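Acetyltransferase of GNAT family (Staphylococcus aureus subsp. aureus Mu50, PDB 3D8P) probably transfers an acetyl group from acetyl-coenzyme A to an acceptor substrate, as GNAT-family enzymes do. Local coordinates at residues Glu42-Glu45 / His46-Asn50; Met105-Glu109 / Gln110-Gly114; Ile124-Gln127 / Tyr128-Asn132. One frame throughout, in Å; residues are numbered along the deposited sequence.

Contact 1. Residues Glu42-Glu45 / His46-Asn50. With ACT (acetate ion), chain D.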
ATOM      1  N   GLU A  42      12.259  -7.255  -0.259  1.00 33.09           N
ATOM      2  CA  GLU A  42      13.620  -7.565   0.164  1.00 33.92           C
ATOM      3  C   GLU A  42      14.496  -6.316   0.292  1.00 35.15           C
ATOM      4  O   GLU A  42      15.515  -6.343   0.986  1.00 34.98           O
ATOM      5  CB  GLU A  42      14.310  -8.514  -0.847  1.00 34.27           C
ATOM      6  CG  GLU A  42      13.660  -9.875  -1.025  1.00 32.93           C
ATOM      7  CD  GLU A  42      13.541 -10.676   0.272  1.00 38.84           C
ATOM      8  OE1 GLU A  42      14.277 -10.396   1.253  1.00 34.36           O
ATOM      9  OE2 GLU A  42      12.707 -11.609   0.302  1.00 36.26           O
ATOM     10  N   ASN A  43      14.125  -5.259  -0.428  1.00 33.42           N
ATOM     11  CA  ASN A  43      14.914  -4.041  -0.505  1.00 34.60           C
ATOM     12  C   ASN A  43      13.921  -2.835  -0.512  1.00 32.10           C
ATOM     13  O   ASN A  43      13.789  -2.197  -1.529  1.00 31.41           O
ATOM     14  CB  ASN A  43      15.796  -3.994  -1.825  1.00 35.33           C
ATOM     15  CG  ASN A  43      16.663  -5.317  -2.136  1.00 41.31           C
ATOM     16  OD1 ASN A  43      16.148  -6.336  -2.627  1.00 38.79           O
ATOM     17  ND2 ASN A  43      17.996  -5.207  -1.980  1.00 39.01           N
ATOM     18  N   ILE A  44      13.231  -2.544   0.597  1.00 32.50           N
ATOM     19  CA  ILE A  44      12.215  -1.476   0.654  1.00 32.43           C
ATOM     20  C   ILE A  44      12.831  -0.102   0.470  1.00 32.56           C
ATOM     21  O   ILE A  44      12.260   0.712  -0.261  1.00 32.22           O
ATOM     22  CB  ILE A  44      11.322  -1.465   1.986  1.00 33.87           C
ATOM     23  CG1 ILE A  44      10.402  -2.688   2.125  1.00 36.09           C
ATOM     24  CG2 ILE A  44      10.417  -0.238   2.057  1.00 31.38           C
ATOM     25  CD1 ILE A  44       9.242  -2.754   1.195  1.00 36.07           C
ATOM     26  N   GLU A  45      13.954   0.184   1.131  1.00 33.43           N
ATOM     27  CA  GLU A  45      14.629   1.477   0.964  1.00 35.35           C
ATOM     28  C   GLU A  45      14.912   1.690  -0.519  1.00 32.25           C
ATOM     29  O   GLU A  45      14.599   2.734  -1.054  1.00 33.96           O
ATOM     30  CB  GLU A  45      15.939   1.619   1.786  1.00 33.23           C
ATOM     31  CG  GLU A  45      15.734   1.659   3.319  1.00 42.43           C
ATOM     32  CD  GLU A  45      16.914   2.245   4.126  1.00 44.96           C
ATOM     33  OE1 GLU A  45      18.021   2.494   3.555  1.00 50.16           O
ATOM     34  OE2 GLU A  45      16.712   2.469   5.361  1.00 56.18           O
ATOM     35  N   HIS A  46      15.480   0.687  -1.178  1.00 31.22           N
ATOM     36  CA  HIS A  46      15.826   0.829  -2.562  1.00 31.75           C
ATOM     37  C   HIS A  46      14.587   0.946  -3.458  1.00 31.90           C
ATOM     38  O   HIS A  46      14.487   1.866  -4.275  1.00 32.91           O
ATOM     39  CB  HIS A  46      16.700  -0.322  -3.014  1.00 31.03           C
ATOM     40  CG  HIS A  46      17.023  -0.275  -4.462  1.00 29.50           C
ATOM     41  ND1 HIS A  46      16.366  -1.052  -5.388  1.00 33.02           N
ATOM     42  CD2 HIS A  46      17.894   0.492  -5.158  1.00 33.50           C
ATOM     43  CE1 HIS A  46      16.826  -0.773  -6.595  1.00 28.55           C
ATOM     44  NE2 HIS A  46      17.766   0.148  -6.481  1.00 31.60           N
ATOM     45  N   ASN A  47      13.635   0.036  -3.289  1.00 32.03           N
ATOM     46  CA  ASN A  47      12.456   0.020  -4.183  1.00 33.67           C
ATOM     47  C   ASN A  47      11.437   1.128  -3.940  1.00 32.76           C
ATOM     48  O   ASN A  47      10.794   1.546  -4.885  1.00 34.41           O
ATOM     49  CB  ASN A  47      11.746  -1.336  -4.166  1.00 33.62           C
ATOM     50  CG  ASN A  47      12.650  -2.457  -4.611  1.00 33.59           C
ATOM     51  OD1 ASN A  47      12.754  -3.469  -3.940  1.00 43.25           O
ATOM     52  ND2 ASN A  47      13.365  -2.248  -5.697  1.00 32.26           N
ATOM     53  N   TYR A  48      11.322   1.613  -2.708  1.00 31.19           N
ATOM     54  CA  TYR A  48      10.300   2.615  -2.347  1.00 31.02           C
ATOM     55  C   TYR A  48      10.872   3.955  -1.947  1.00 32.59           C
ATOM     56  O   TYR A  48      10.501   4.956  -2.530  1.00 32.25           O
ATOM     57  CB  TYR A  48       9.408   2.104  -1.206  1.00 30.58           C
ATOM     58  CG  TYR A  48       8.544   0.940  -1.608  1.00 28.47           C
ATOM     59  CD1 TYR A  48       7.275   1.150  -2.150  1.00 34.29           C
ATOM     60  CD2 TYR A  48       8.995  -0.375  -1.469  1.00 31.24           C
ATOM     61  CE1 TYR A  48       6.460   0.066  -2.533  1.00 31.25           C
ATOM     62  CE2 TYR A  48       8.212  -1.444  -1.843  1.00 28.42           C
ATOM     63  CZ  TYR A  48       6.924  -1.208  -2.379  1.00 30.32           C
ATOM     64  OH  TYR A  48       6.116  -2.257  -2.752  1.00 34.04           O
ATOM     65  N   LEU A  49      11.769   3.976  -0.963  1.00 34.03           N
ATOM     66  CA  LEU A  49      12.256   5.227  -0.415  1.00 34.34           C
ATOM     67  C   LEU A  49      13.239   5.954  -1.314  1.00 36.04           C
ATOM     68  O   LEU A  49      13.117   7.149  -1.487  1.00 39.20           O
ATOM     69  CB  LEU A  49      12.855   5.027   0.981  1.00 33.42           C
ATOM     70  CG  LEU A  49      11.973   4.303   2.012  1.00 31.65           C
ATOM     71  CD1 LEU A  49      12.597   4.379   3.422  1.00 29.01           C
ATOM     72  CD2 LEU A  49      10.536   4.819   2.001  1.00 28.10           C
ATOM     73  N   ASN A  50      14.188   5.239  -1.908  1.00 36.88           N
ATOM     74  CA  ASN A  50      15.239   5.863  -2.704  1.00 36.82           C
ATOM     75  C   ASN A  50      14.825   6.200  -4.116  1.00 37.43           C
ATOM     76  O   ASN A  50      15.545   6.905  -4.829  1.00 34.63           O
ATOM     77  CB  ASN A  50      16.472   4.951  -2.774  1.00 37.02           C
ATOM     78  CG  ASN A  50      17.157   4.796  -1.446  1.00 41.30           C
ATOM     79  OD1 ASN A  50      16.832   5.502  -0.480  1.00 40.86           O
ATOM     80  ND2 ASN A  50      18.133   3.870  -1.380  1.00 40.19           N
TER
HETATM   81  C   ACT D 164      15.943  -3.098   3.312  1.00 57.76           C
HETATM   82  O   ACT D 164      15.794  -2.016   2.682  1.00 54.87           O
HETATM   83  OXT ACT D 164      15.171  -3.241   4.290  1.00 58.57           O
HETATM   84  CH3 ACT D 164      16.962  -4.161   2.948  1.00 55.11           C
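Ile44 and Tyr48, one turn apart, form the buried side of a local intrahelical contact in helix 44-49, the short helix that precedes strand 54-59 of the GNAT sheet. CG1 of Ile44 is anti to the carbonyl carbon and the chain bends again at chi2 (-71°), which carries CD1 to the Tyr48 ring, 3.5 Å from Tyr48 CE2. The two side chains meet at a slant, and Ile44 O lies at the ring's edge, in its plane. Beyond the helix the Tyr48 ring packs edge-to-face with Phe55, its hydroxyl is hydrogen-bonded to Asp40, and both Ile44 and Leu49 rest on Phe55.

The backbone starts as an alpha-helix: Asn47 N donates to Asn43 O (2.8 Å, 166°) and Tyr48 N to Ile44 O (2.8 Å, 150°). The turn then widens. Ile44 O also receives a long, weak bond from Leu49 N (3.4 Å), and Asn50 N reaches Glu45 O (2.7 Å), five residues back, almost in line with the carbonyl bond. These i+5 to i bonds make a wider, pi-type turn within residues 44-50. Further round the helix, Leu49 CD1 passes 4.2 Å from Glu45 CG, while the Glu45 carboxylate, on an extended chain, forms a salt bridge with Arg11.

At the helix start an acetate ion, probably from the crystallisation liquor, accepts a bond from Glu45 N to its O (3.3 Å) and another from Tyr9 OH. An anion beside first-turn N-H groups is consistent with attraction by the positive end of the helix dipole. The chemistry is thus divided: hydrocarbon and ring packed against the sheet, and a polar first turn that may suit a negative charge, with Glu45 held by arginine.

Contact 2. Residues Met105-Glu109 / Gln110-Gly114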
HETATM    1  N   MSE A 105      -1.128  13.293   1.899  1.00 38.92           N
HETATM    2  CA  MSE A 105      -0.406  14.499   2.318  1.00 42.33           C
HETATM    3  C   MSE A 105       1.005  14.541   1.729  1.00 38.45           C
HETATM    4  O   MSE A 105       1.460  15.584   1.276  1.00 37.80           O
HETATM    5  CB  MSE A 105      -0.324  14.533   3.837  1.00 40.44           C
HETATM    6  CG  MSE A 105       0.344  15.741   4.407  1.00 48.16           C
HETATM    7 SE   MSE A 105       1.357  15.259   6.022  0.75 60.34          SE
HETATM    8  CE  MSE A 105       2.786  14.152   5.200  1.00 51.85           C
ATOM      9  N   THR A 106       1.701  13.403   1.740  1.00 35.23           N
ATOM     10  CA  THR A 106       3.066  13.335   1.214  1.00 33.56           C
ATOM     11  C   THR A 106       3.073  13.508  -0.305  1.00 33.19           C
ATOM     12  O   THR A 106       3.980  14.117  -0.859  1.00 31.79           O
ATOM     13  CB  THR A 106       3.767  12.017   1.652  1.00 35.31           C
ATOM     14  OG1 THR A 106       3.595  11.839   3.066  1.00 32.20           O
ATOM     15  CG2 THR A 106       5.281  12.003   1.289  1.00 29.36           C
ATOM     16  N   CYS A 107       2.059  12.977  -0.978  1.00 34.42           N
ATOM     17  CA  CYS A 107       1.924  13.145  -2.417  1.00 34.97           C
ATOM     18  C   CYS A 107       1.729  14.617  -2.776  1.00 37.52           C
ATOM     19  O   CYS A 107       2.268  15.098  -3.776  1.00 34.42           O
ATOM     20  CB  CYS A 107       0.716  12.358  -2.937  1.00 37.25           C
ATOM     21  SG  CYS A 107       0.927  10.607  -3.017  1.00 33.83           S
ATOM     22  N   LYS A 108       0.952  15.334  -1.971  1.00 38.90           N
ATOM     23  CA  LYS A 108       0.744  16.752  -2.219  1.00 42.44           C
ATOM     24  C   LYS A 108       2.051  17.536  -2.110  1.00 43.97           C
ATOM     25  O   LYS A 108       2.339  18.388  -2.957  1.00 43.91           O
ATOM     26  CB  LYS A 108      -0.352  17.315  -1.310  1.00 41.49           C
ATOM     27  CG  LYS A 108      -1.723  16.737  -1.702  1.00 45.44           C
ATOM     28  CD  LYS A 108      -2.861  17.246  -0.831  1.00 47.47           C
ATOM     29  CE  LYS A 108      -4.238  16.709  -1.296  1.00 50.38           C
ATOM     30  NZ  LYS A 108      -5.305  17.200  -0.356  1.00 49.63           N
ATOM     31  N   GLU A 109       2.856  17.238  -1.090  1.00 45.25           N
ATOM     32  CA  GLU A 109       4.151  17.889  -0.949  1.00 46.11           C
ATOM     33  C   GLU A 109       5.049  17.585  -2.144  1.00 45.21           C
ATOM     34  O   GLU A 109       5.836  18.424  -2.559  1.00 46.32           O
ATOM     35  CB  GLU A 109       4.891  17.419   0.306  1.00 46.57           C
ATOM     36  CG  GLU A 109       4.250  17.769   1.633  1.00 48.29           C
ATOM     37  CD  GLU A 109       4.881  16.993   2.797  1.00 49.00           C
ATOM     38  OE1 GLU A 109       5.825  16.200   2.569  1.00 48.21           O
ATOM     39  OE2 GLU A 109       4.414  17.159   3.939  1.00 54.40           O
ATOM     40  N   GLN A 110       4.941  16.381  -2.692  1.00 43.68           N
ATOM     41  CA  GLN A 110       5.834  15.952  -3.760  1.00 44.40           C
ATOM     42  C   GLN A 110       5.297  16.147  -5.180  1.00 43.48           C
ATOM     43  O   GLN A 110       5.891  15.646  -6.127  1.00 43.29           O
ATOM     44  CB  GLN A 110       6.268  14.511  -3.502  1.00 42.48           C
ATOM     45  CG  GLN A 110       7.184  14.423  -2.270  1.00 48.75           C
ATOM     46  CD  GLN A 110       7.510  13.007  -1.847  1.00 50.96           C
ATOM     47  OE1 GLN A 110       7.324  12.050  -2.608  1.00 60.61           O
ATOM     48  NE2 GLN A 110       8.007  12.863  -0.613  1.00 60.90           N
ATOM     49  N   ASN A 111       4.219  16.916  -5.321  1.00 43.67           N
ATOM     50  CA  ASN A 111       3.595  17.210  -6.630  1.00 45.49           C
ATOM     51  C   ASN A 111       3.122  15.991  -7.435  1.00 42.86           C
ATOM     52  O   ASN A 111       3.291  15.925  -8.661  1.00 45.06           O
ATOM     53  CB  ASN A 111       4.540  18.095  -7.458  1.00 46.53           C
ATOM     54  CG  ASN A 111       4.804  19.429  -6.782  1.00 52.63           C
ATOM     55  OD1 ASN A 111       3.870  20.200  -6.538  1.00 56.84           O
ATOM     56  ND2 ASN A 111       6.075  19.700  -6.452  1.00 56.57           N
ATOM     57  N   ILE A 112       2.554  15.020  -6.726  1.00 38.96           N
ATOM     58  CA  ILE A 112       1.977  13.838  -7.353  1.00 35.21           C
ATOM     59  C   ILE A 112       0.498  14.137  -7.545  1.00 34.09           C
ATOM     60  O   ILE A 112      -0.195  14.533  -6.612  1.00 35.72           O
ATOM     61  CB  ILE A 112       2.226  12.564  -6.530  1.00 33.49           C
ATOM     62  CG1 ILE A 112       3.718  12.220  -6.574  1.00 33.80           C
ATOM     63  CG2 ILE A 112       1.389  11.391  -7.042  1.00 31.76           C
ATOM     64  CD1 ILE A 112       4.120  11.122  -5.612  1.00 30.23           C
ATOM     65  N   ASP A 113       0.042  13.970  -8.780  1.00 32.53           N
ATOM     66  CA  ASP A 113      -1.312  14.289  -9.200  1.00 30.11           C
ATOM     67  C   ASP A 113      -2.359  13.225  -8.936  1.00 29.19           C
ATOM     68  O   ASP A 113      -3.563  13.525  -8.898  1.00 28.48           O
ATOM     69  CB  ASP A 113      -1.289  14.592 -10.698  1.00 32.91           C
ATOM     70  CG  ASP A 113      -0.602  15.910 -10.999  1.00 34.14           C
ATOM     71  OD1 ASP A 113      -0.691  16.801 -10.140  1.00 37.59           O
ATOM     72  OD2 ASP A 113       0.017  16.052 -12.070  1.00 34.81           O
ATOM     73  N   GLY A 114      -1.929  11.993  -8.729  1.00 27.84           N
ATOM     74  CA  GLY A 114      -2.895  10.920  -8.582  1.00 28.82           C
ATOM     75  C   GLY A 114      -2.266   9.636  -8.167  1.00 27.35           C
ATOM     76  O   GLY A 114      -1.072   9.510  -8.258  1.00 27.26           O
TER
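A Schellman motif ends helix 95-109, bringing Cys107 and Ile112 together where the chain turns toward strand 114-119. Ile112 N donates to Cys107 O (3.0 Å) in a nearly straight bond of 173°, the donor tilted from the carbonyl plane. Inside this loop Asn111 N makes a weak bond to Lys108 O (3.4 Å). Asn111, the C-prime residue, has the positive phi (58°) that reverses the chain. Just before it, Gln110 N still bonds back to Thr106 O (3.1 Å), with a weak second link to Cys107 O.

The apolar pair that commonly accompanies this motif is present: Cys107 CB stands 3.9 Å from Ile112 CB, and SG faces both branches of that side chain, 4.1 Å from Ile112 CG2 and from CD1. Both residues pack on Leu71 of strand 65-73. Alongside, the extended Gln110 chain runs the same way as Thr106, its NE2 3.4 Å from Thr106 CG2; Thr106 OG1 is turned back to Lys102 O.

The carbonyls of Thr106, Cys107 and Lys108 are therefore met by N-H groups of the turn, that of Lys108 only weakly, while sulfur and isoleucine close the buried side against the sheet.

Contact 3. Residues Ile124-Gln127 / Tyr128-Asn132. With EDO (1,2-ethanediol), chain F.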
ATOM      1  N   ILE A 124     -11.961  -8.359  -0.384  1.00 40.19           N
ATOM      2  CA  ILE A 124     -13.330  -7.839  -0.457  1.00 42.11           C
ATOM      3  C   ILE A 124     -13.490  -6.497   0.271  1.00 42.35           C
ATOM      4  O   ILE A 124     -13.993  -5.521  -0.294  1.00 42.33           O
ATOM      5  CB  ILE A 124     -14.341  -8.880   0.136  1.00 42.89           C
ATOM      6  CG1 ILE A 124     -14.410 -10.136  -0.747  1.00 45.20           C
ATOM      7  CG2 ILE A 124     -15.721  -8.277   0.294  1.00 40.31           C
ATOM      8  CD1 ILE A 124     -15.053 -11.355  -0.065  1.00 43.53           C
ATOM      9  N   SER A 125     -13.067  -6.461   1.532  1.00 41.73           N
ATOM     10  CA  SER A 125     -13.168  -5.258   2.340  1.00 41.74           C
ATOM     11  C   SER A 125     -12.330  -4.098   1.790  1.00 39.20           C
ATOM     12  O   SER A 125     -12.753  -2.956   1.828  1.00 39.54           O
ATOM     13  CB  SER A 125     -12.759  -5.581   3.777  1.00 42.56           C
ATOM     14  OG  SER A 125     -12.595  -4.395   4.535  1.00 54.07           O
ATOM     15  N   ALA A 126     -11.131  -4.394   1.303  1.00 37.91           N
ATOM     16  CA  ALA A 126     -10.256  -3.369   0.742  1.00 37.26           C
ATOM     17  C   ALA A 126     -10.900  -2.631  -0.433  1.00 36.32           C
ATOM     18  O   ALA A 126     -10.638  -1.451  -0.619  1.00 37.96           O
ATOM     19  CB  ALA A 126      -8.920  -3.966   0.314  1.00 35.70           C
ATOM     20  N   GLN A 127     -11.737  -3.316  -1.214  1.00 37.62           N
ATOM     21  CA  GLN A 127     -12.425  -2.709  -2.385  1.00 39.04           C
ATOM     22  C   GLN A 127     -13.374  -1.622  -1.898  1.00 37.60           C
ATOM     23  O   GLN A 127     -13.353  -0.512  -2.391  1.00 36.23           O
ATOM     24  CB  GLN A 127     -13.279  -3.731  -3.180  1.00 40.83           C
ATOM     25  CG  GLN A 127     -12.656  -5.112  -3.486  1.00 42.68           C
ATOM     26  CD  GLN A 127     -11.460  -5.046  -4.405  1.00 42.71           C
ATOM     27  OE1 GLN A 127     -10.433  -5.675  -4.146  1.00 52.57           O
ATOM     28  NE2 GLN A 127     -11.577  -4.279  -5.469  1.00 38.91           N
ATOM     29  N   TYR A 128     -14.219  -1.970  -0.931  1.00 37.86           N
ATOM     30  CA  TYR A 128     -15.125  -1.014  -0.320  1.00 40.02           C
ATOM     31  C   TYR A 128     -14.365   0.134   0.330  1.00 38.20           C
ATOM     32  O   TYR A 128     -14.812   1.278   0.265  1.00 36.35           O
ATOM     33  CB  TYR A 128     -15.987  -1.690   0.728  1.00 43.48           C
ATOM     34  CG  TYR A 128     -16.845  -2.811   0.197  1.00 49.88           C
ATOM     35  CD1 TYR A 128     -17.670  -2.627  -0.915  1.00 56.16           C
ATOM     36  CD2 TYR A 128     -16.879  -4.046   0.843  1.00 58.30           C
ATOM     37  CE1 TYR A 128     -18.487  -3.656  -1.386  1.00 56.55           C
ATOM     38  CE2 TYR A 128     -17.698  -5.079   0.387  1.00 56.13           C
ATOM     39  CZ  TYR A 128     -18.494  -4.881  -0.728  1.00 56.73           C
ATOM     40  OH  TYR A 128     -19.298  -5.915  -1.170  1.00 58.11           O
ATOM     41  N   PHE A 129     -13.228  -0.170   0.960  1.00 35.99           N
ATOM     42  CA  PHE A 129     -12.389   0.874   1.550  1.00 35.04           C
ATOM     43  C   PHE A 129     -11.924   1.890   0.493  1.00 33.76           C
ATOM     44  O   PHE A 129     -12.045   3.096   0.689  1.00 32.46           O
ATOM     45  CB  PHE A 129     -11.156   0.280   2.259  1.00 36.63           C
ATOM     46  CG  PHE A 129     -10.177   1.326   2.730  1.00 33.57           C
ATOM     47  CD1 PHE A 129     -10.385   2.004   3.924  1.00 35.39           C
ATOM     48  CD2 PHE A 129      -9.076   1.657   1.959  1.00 35.53           C
ATOM     49  CE1 PHE A 129      -9.499   2.987   4.353  1.00 40.21           C
ATOM     50  CE2 PHE A 129      -8.181   2.634   2.378  1.00 37.17           C
ATOM     51  CZ  PHE A 129      -8.386   3.301   3.571  1.00 37.12           C
ATOM     52  N   TYR A 130     -11.393   1.400  -0.621  1.00 33.14           N
ATOM     53  CA  TYR A 130     -10.920   2.303  -1.675  1.00 33.81           C
ATOM     54  C   TYR A 130     -12.081   3.117  -2.244  1.00 33.77           C
ATOM     55  O   TYR A 130     -11.949   4.312  -2.407  1.00 34.01           O
ATOM     56  CB  TYR A 130     -10.191   1.544  -2.785  1.00 31.31           C
ATOM     57  CG  TYR A 130      -8.995   0.756  -2.302  1.00 34.34           C
ATOM     58  CD1 TYR A 130      -7.979   1.376  -1.598  1.00 34.14           C
ATOM     59  CD2 TYR A 130      -8.865  -0.606  -2.578  1.00 34.70           C
ATOM     60  CE1 TYR A 130      -6.876   0.677  -1.163  1.00 32.83           C
ATOM     61  CE2 TYR A 130      -7.757  -1.313  -2.138  1.00 38.86           C
ATOM     62  CZ  TYR A 130      -6.763  -0.657  -1.418  1.00 37.16           C
ATOM     63  OH  TYR A 130      -5.639  -1.330  -0.966  1.00 39.57           O
ATOM     64  N   SER A 131     -13.221   2.472  -2.501  1.00 32.62           N
ATOM     65  CA  SER A 131     -14.397   3.143  -3.016  1.00 34.32           C
ATOM     66  C   SER A 131     -14.925   4.227  -2.087  1.00 35.04           C
ATOM     67  O   SER A 131     -15.529   5.199  -2.537  1.00 35.61           O
ATOM     68  CB  SER A 131     -15.515   2.132  -3.252  1.00 34.70           C
ATOM     69  OG  SER A 131     -15.176   1.234  -4.292  1.00 42.49           O
ATOM     70  N   ASN A 132     -14.755   4.019  -0.787  1.00 35.21           N
ATOM     71  CA  ASN A 132     -15.216   4.960   0.225  1.00 35.53           C
ATOM     72  C   ASN A 132     -14.178   6.041   0.536  1.00 34.52           C
ATOM     73  O   ASN A 132     -14.487   7.000   1.256  1.00 32.12           O
ATOM     74  CB  ASN A 132     -15.575   4.212   1.511  1.00 36.11           C
ATOM     75  CG  ASN A 132     -16.811   3.349   1.359  1.00 39.45           C
ATOM     76  OD1 ASN A 132     -17.691   3.632   0.556  1.00 39.35           O
ATOM     77  ND2 ASN A 132     -16.884   2.290   2.149  1.00 48.38           N
TER
HETATM   78  C1  EDO F 166      -4.302  -5.461  -0.090  1.00 30.15           C
HETATM   79  O1  EDO F 166      -3.071  -4.749  -0.311  1.00 33.44           O
HETATM   80  C2  EDO F 166      -5.500  -4.581  -0.398  1.00 36.27           C
HETATM   81  O2  EDO F 166      -5.575  -4.303  -1.810  1.00 33.10           O
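Tyr128 lies alongside Ile124, both side chains pointing the same way on the outer side of helix 124-132. The ring meets the isoleucine through its CG2 branch, with Ile124 CG2 3.8 Å from Tyr128 CE2. Tyr128 CD2 also comes within 3.4 Å of Ile124 O, approached obliquely by the ring. With CG anti to the carbonyl carbon (chi1 -60°), the tyrosine leans back over the preceding turn.

Gln127 turns the other way, onto Thr119 and Arg155 of neighbouring sheet strands, its chain bent at chi2. Across the contact it acts mainly through its carbonyl: Ser131 N donates to Gln127 O at 3.0 Å, nearly straight at 168°. Ser131 OG is 3.2 Å from the same oxygen, though where its proton goes is not settled. Two residues earlier Phe129 N bonds to Ser125 O (3.0 Å), in the carbonyl plane. Helix 124-132 follows strand 114-119 in the GNAT fold, beside the place where that strand and 78-86 run parallel; in this family the acetyl-coenzyme A site lies there.

Ala126, with its small side chain, faces this region. Its CB lies 3.8 Å from Tyr130 CE2 and 3.5 Å from C2 of an ethanediol molecule, probably from the crystallisation liquor. Tyr130 OH and the ethanediol O2, which lies at the ring's edge and in its plane, share a hydrogen bond of 3.1 Å; the diol is also bonded to Thr119 OG1 and Met84 O. Several GNAT relatives use a tyrosine of this helix as general acid; the position of Tyr130 is consistent with that role, which is not established here.

Along the chain the contacts come in series, each a local feature of a different helix round one mixed sheet. Contacts 1 and 3 lie on opposite sides of the molecule's centre, their own centres about 27 Å apart; contact 2 is about 19 Å from contact 1 and 22 Å from contact 3, centre to centre, and none touches another. The sheet connects them: strand 54-59 meets contact 1 through Phe55 and contact 2 through Gln54 and Trp56, while strand 78-86 receives side chains from contacts 1 and 3. Contact 2 leads into strand 114-119, on which contact 3 rests, next to the presumed acetyl-coenzyme A site.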